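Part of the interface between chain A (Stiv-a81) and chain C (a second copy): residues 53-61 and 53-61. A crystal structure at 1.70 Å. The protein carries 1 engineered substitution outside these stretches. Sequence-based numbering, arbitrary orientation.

Chain A (53-61) VDTELYNLL
Chain C, residues 53-61: VDTELYNLL

The same nine residues of two copies of Stiv-a81 face each other here. In each chain, residues 53 and 54 are extended, with phi/psi of -76/139 and -49/131 in chain A and -70/142 and -38/123 in chain C, and a helix follows that runs on past Leu61. The helix axes approach to 10.8 Å, with 131° between their N-to-C directions and a signed crossing angle of -131°. Like meets like in the register: the CA atoms of A:Glu56 and C:Glu56 lie 7.6 Å apart, those of A:Leu57 and C:Leu57 8.5 Å. The two stretches together bury 346 Å².

Helical phi/psi values stay near -60/-42, and the first turn is tied down by backbone bonds. A:Leu57 N donates to A:Asp54 O at 3.0 Å, whereas in chain C both C:Leu57 N and C:Tyr58 N reach C:Asp54 O only weakly, at 3.3 and 3.4 Å. From there the i to i+4 pattern is regular, as in A:Leu60 N to A:Glu56 O at 2.9 Å and C:Leu60 N to C:Glu56 O at 3.0 Å.

Leucines form the apolar part of the contact. Leu57 points its CA-to-CB bond sideways in both chains, yet chi1 m and chi2 t (-69/-177° in A, -75/-178° in C) bring the branched end nearer the partner, so that A:Leu57 CD2 meets C:Leu57 CD2 at 3.5 Å. Leu60, one helical turn on from Glu56, points toward the other stretch with the same m,t rotamer, common for leucine in helices. C:Leu60 CD1 packs 3.9 Å from A:Leu57 CD1, while A:Leu60 CD1 comes within 3.1 Å of C:Asp54 OD2, a tight approach of a methyl to a carboxylate.

The acidic residues are less comfortable. Asp is a frequent residue just before a helix, but C:Asp54, at the N-cap position, makes no capping bond with its side chain. Its chi1 of -93° lies between wells, the residue is poorly ordered, with high B factors, and C:Asp54 OD2 is buried without a partner, 3.5 Å from A:Glu56 CG and 3.9 Å from A:Glu56 OE2. A:Asp54 holds chi1 at -76° (m) and sets its OD2 3.0 Å from C:Glu56 OE2. Both oxygens are acceptors, so this is a close pair of like charges and not a hydrogen bond. No direct hydrogen bond crosses the contact.

Both Glu56 side chains start toward the partner with chi1 t and chi2 p, then part at chi3: 69° in A, -61° in C. A:Glu56 CB lies 3.6 Å from C:Glu56 OE2, so the carboxylate of C:Glu56 reaches back to the base of the opposing side chain. Water 1 gives that carboxylate a favorable partner, donating to C:Glu56 OE2 at 3.1 Å while accepting from A:Glu56 N at 2.7 Å. An amide in the first turn of a helix has no carbonyl a turn earlier within the helix to bind, so the water uses this free donor to bridge the two chains.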

# COMPACT_ATOMS: atom_id res chain seq x y z
N VAL A 53 -25.27 2.97 -10.30
CA VAL A 53 -24.11 2.22 -10.75
C VAL A 53 -24.59 0.95 -11.46
O VAL A 53 -25.55 0.30 -11.03
CB VAL A 53 -23.15 1.92 -9.59
CG1 VAL A 53 -22.01 1.01 -10.04
CG2 VAL A 53 -22.61 3.22 -9.03
N ASP A 54 -23.94 0.61 -12.58
CA ASP A 54 -24.36 -0.55 -13.40
C ASP A 54 -24.58 -1.81 -12.57
O ASP A 54 -23.72 -2.20 -11.77
CB ASP A 54 -23.34 -0.84 -14.50
CG ASP A 54 -23.42 0.13 -15.66
OD1 ASP A 54 -24.45 0.83 -15.82
OD2 ASP A 54 -22.43 0.20 -16.43
N THR A 55 -25.73 -2.45 -12.79
CA THR A 55 -26.10 -3.69 -12.09
C THR A 55 -25.07 -4.78 -12.29
O THR A 55 -24.89 -5.63 -11.40
CB THR A 55 -27.47 -4.23 -12.59
OG1 THR A 55 -28.48 -3.24 -12.35
CG2 THR A 55 -27.83 -5.51 -11.85
N GLU A 56 -24.39 -4.78 -13.43
CA GLU A 56 -23.35 -5.76 -13.70
C GLU A 56 -22.27 -5.74 -12.63
O GLU A 56 -21.74 -6.80 -12.28
CB GLU A 56 -22.70 -5.52 -15.07
CG GLU A 56 -21.70 -6.60 -15.47
CD GLU A 56 -22.29 -8.00 -15.47
OE1 GLU A 56 -23.14 -8.28 -16.35
OE2 GLU A 56 -21.92 -8.81 -14.60
N LEU A 57 -21.91 -4.55 -12.12
CA LEU A 57 -20.89 -4.46 -11.07
C LEU A 57 -21.35 -5.11 -9.77
O LEU A 57 -20.57 -5.81 -9.13
CB LEU A 57 -20.44 -3.01 -10.83
CG LEU A 57 -19.62 -2.37 -11.97
CD1 LEU A 57 -19.19 -0.97 -11.55
CD2 LEU A 57 -18.40 -3.19 -12.33
N TYR A 58 -22.61 -4.89 -9.39
CA TYR A 58 -23.17 -5.53 -8.18
C TYR A 58 -23.26 -7.06 -8.34
O TYR A 58 -23.01 -7.81 -7.38
CB TYR A 58 -24.55 -4.98 -7.83
CG TYR A 58 -24.56 -3.52 -7.39
CD1 TYR A 58 -24.45 -3.18 -6.05
CD2 TYR A 58 -24.71 -2.50 -8.32
CE1 TYR A 58 -24.46 -1.84 -5.65
CE2 TYR A 58 -24.72 -1.16 -7.92
CZ TYR A 58 -24.60 -0.84 -6.60
OH TYR A 58 -24.60 0.48 -6.21
N ASN A 59 -23.63 -7.49 -9.55
CA ASN A 59 -23.68 -8.91 -9.89
C ASN A 59 -22.30 -9.57 -9.79
O ASN A 59 -22.17 -10.62 -9.16
CB ASN A 59 -24.26 -9.11 -11.31
CG ASN A 59 -25.75 -8.82 -11.38
OD1 ASN A 59 -26.48 -9.03 -10.41
ND2 ASN A 59 -26.21 -8.34 -12.53
N LEU A 60 -21.28 -8.94 -10.38
CA LEU A 60 -19.90 -9.44 -10.30
C LEU A 60 -19.43 -9.53 -8.85
O LEU A 60 -18.79 -10.49 -8.44
CB LEU A 60 -18.92 -8.53 -11.05
CG LEU A 60 -18.87 -8.59 -12.58
CD1 LEU A 60 -18.01 -7.44 -13.08
CD2 LEU A 60 -18.33 -9.93 -13.06
N LEU A 61 -19.72 -8.47 -8.09
CA LEU A 61 -19.35 -8.42 -6.68
C LEU A 61 -19.89 -9.62 -5.92
O LEU A 61 -19.16 -10.29 -5.17
CB LEU A 61 -19.84 -7.11 -6.06
CG LEU A 61 -19.61 -6.93 -4.56
CD1 LEU A 61 -18.12 -7.05 -4.22
CD2 LEU A 61 -20.16 -5.61 -4.08
N VAL C 53 -12.71 -10.72 -20.16
CA VAL C 53 -13.12 -9.74 -19.14
C VAL C 53 -14.21 -8.82 -19.68
O VAL C 53 -14.19 -8.43 -20.84
CB VAL C 53 -11.93 -8.89 -18.62
CG1 VAL C 53 -12.42 -7.80 -17.67
CG2 VAL C 53 -10.90 -9.76 -17.92
N ASP C 54 -15.15 -8.48 -18.80
CA ASP C 54 -16.31 -7.67 -19.13
C ASP C 54 -16.04 -6.53 -20.12
O ASP C 54 -15.18 -5.68 -19.91
CB ASP C 54 -16.95 -7.08 -17.86
CG ASP C 54 -18.08 -7.95 -17.30
OD1 ASP C 54 -18.61 -8.82 -18.02
OD2 ASP C 54 -18.45 -7.74 -16.13
N THR C 55 -16.78 -6.57 -21.22
CA THR C 55 -16.97 -5.42 -22.10
C THR C 55 -17.51 -4.24 -21.28
O THR C 55 -17.18 -3.09 -21.56
CB THR C 55 -17.97 -5.78 -23.22
OG1 THR C 55 -17.48 -6.92 -23.94
CG2 THR C 55 -18.17 -4.64 -24.20
N GLU C 56 -18.33 -4.53 -20.28
CA GLU C 56 -18.85 -3.52 -19.35
C GLU C 56 -17.75 -2.68 -18.68
O GLU C 56 -17.83 -1.44 -18.62
CB GLU C 56 -19.68 -4.20 -18.25
CG GLU C 56 -20.33 -3.27 -17.22
CD GLU C 56 -21.52 -2.51 -17.78
OE1 GLU C 56 -21.34 -1.75 -18.75
OE2 GLU C 56 -22.63 -2.67 -17.24
N LEU C 57 -16.73 -3.37 -18.18
CA LEU C 57 -15.62 -2.70 -17.48
C LEU C 57 -14.81 -1.85 -18.48
O LEU C 57 -14.44 -0.74 -18.17
CB LEU C 57 -14.72 -3.72 -16.75
CG LEU C 57 -15.27 -4.32 -15.45
CD1 LEU C 57 -14.24 -5.26 -14.82
CD2 LEU C 57 -15.65 -3.22 -14.45
N TYR C 58 -14.55 -2.38 -19.67
CA TYR C 58 -13.84 -1.59 -20.68
C TYR C 58 -14.69 -0.42 -21.20
O TYR C 58 -14.15 0.65 -21.51
CB TYR C 58 -13.33 -2.46 -21.84
CG TYR C 58 -11.93 -3.04 -21.62
CD1 TYR C 58 -10.78 -2.25 -21.75
CD2 TYR C 58 -11.77 -4.36 -21.29
CE1 TYR C 58 -9.50 -2.79 -21.56
CE2 TYR C 58 -10.51 -4.92 -21.11
CZ TYR C 58 -9.38 -4.13 -21.24
OH TYR C 58 -8.14 -4.73 -21.04
N ASN C 59 -16.01 -0.61 -21.27
CA ASN C 59 -16.92 0.51 -21.62
C ASN C 59 -16.82 1.64 -20.59
O ASN C 59 -16.73 2.81 -20.97
CB ASN C 59 -18.38 0.05 -21.72
CG ASN C 59 -18.69 -0.71 -23.00
OD1 ASN C 59 -17.95 -0.66 -23.99
ND2 ASN C 59 -19.82 -1.41 -23.00
N LEU C 60 -16.84 1.27 -19.30
CA LEU C 60 -16.73 2.24 -18.22
C LEU C 60 -15.37 2.91 -18.26
O LEU C 60 -15.27 4.12 -18.08
CB LEU C 60 -16.92 1.59 -16.83
CG LEU C 60 -18.35 1.30 -16.38
CD1 LEU C 60 -18.35 0.43 -15.12
CD2 LEU C 60 -19.10 2.60 -16.16
N LEU C 61 -14.33 2.11 -18.48
CA LEU C 61 -12.97 2.66 -18.54
C LEU C 61 -12.86 3.71 -19.65
O LEU C 61 -12.30 4.79 -19.44
CB LEU C 61 -11.93 1.56 -18.71
CG LEU C 61 -10.47 1.98 -18.74
CD1 LEU C 61 -10.08 2.88 -17.61
CD2 LEU C 61 -9.56 0.73 -18.77
O HOH W 1 -25.21 -3.70 -15.76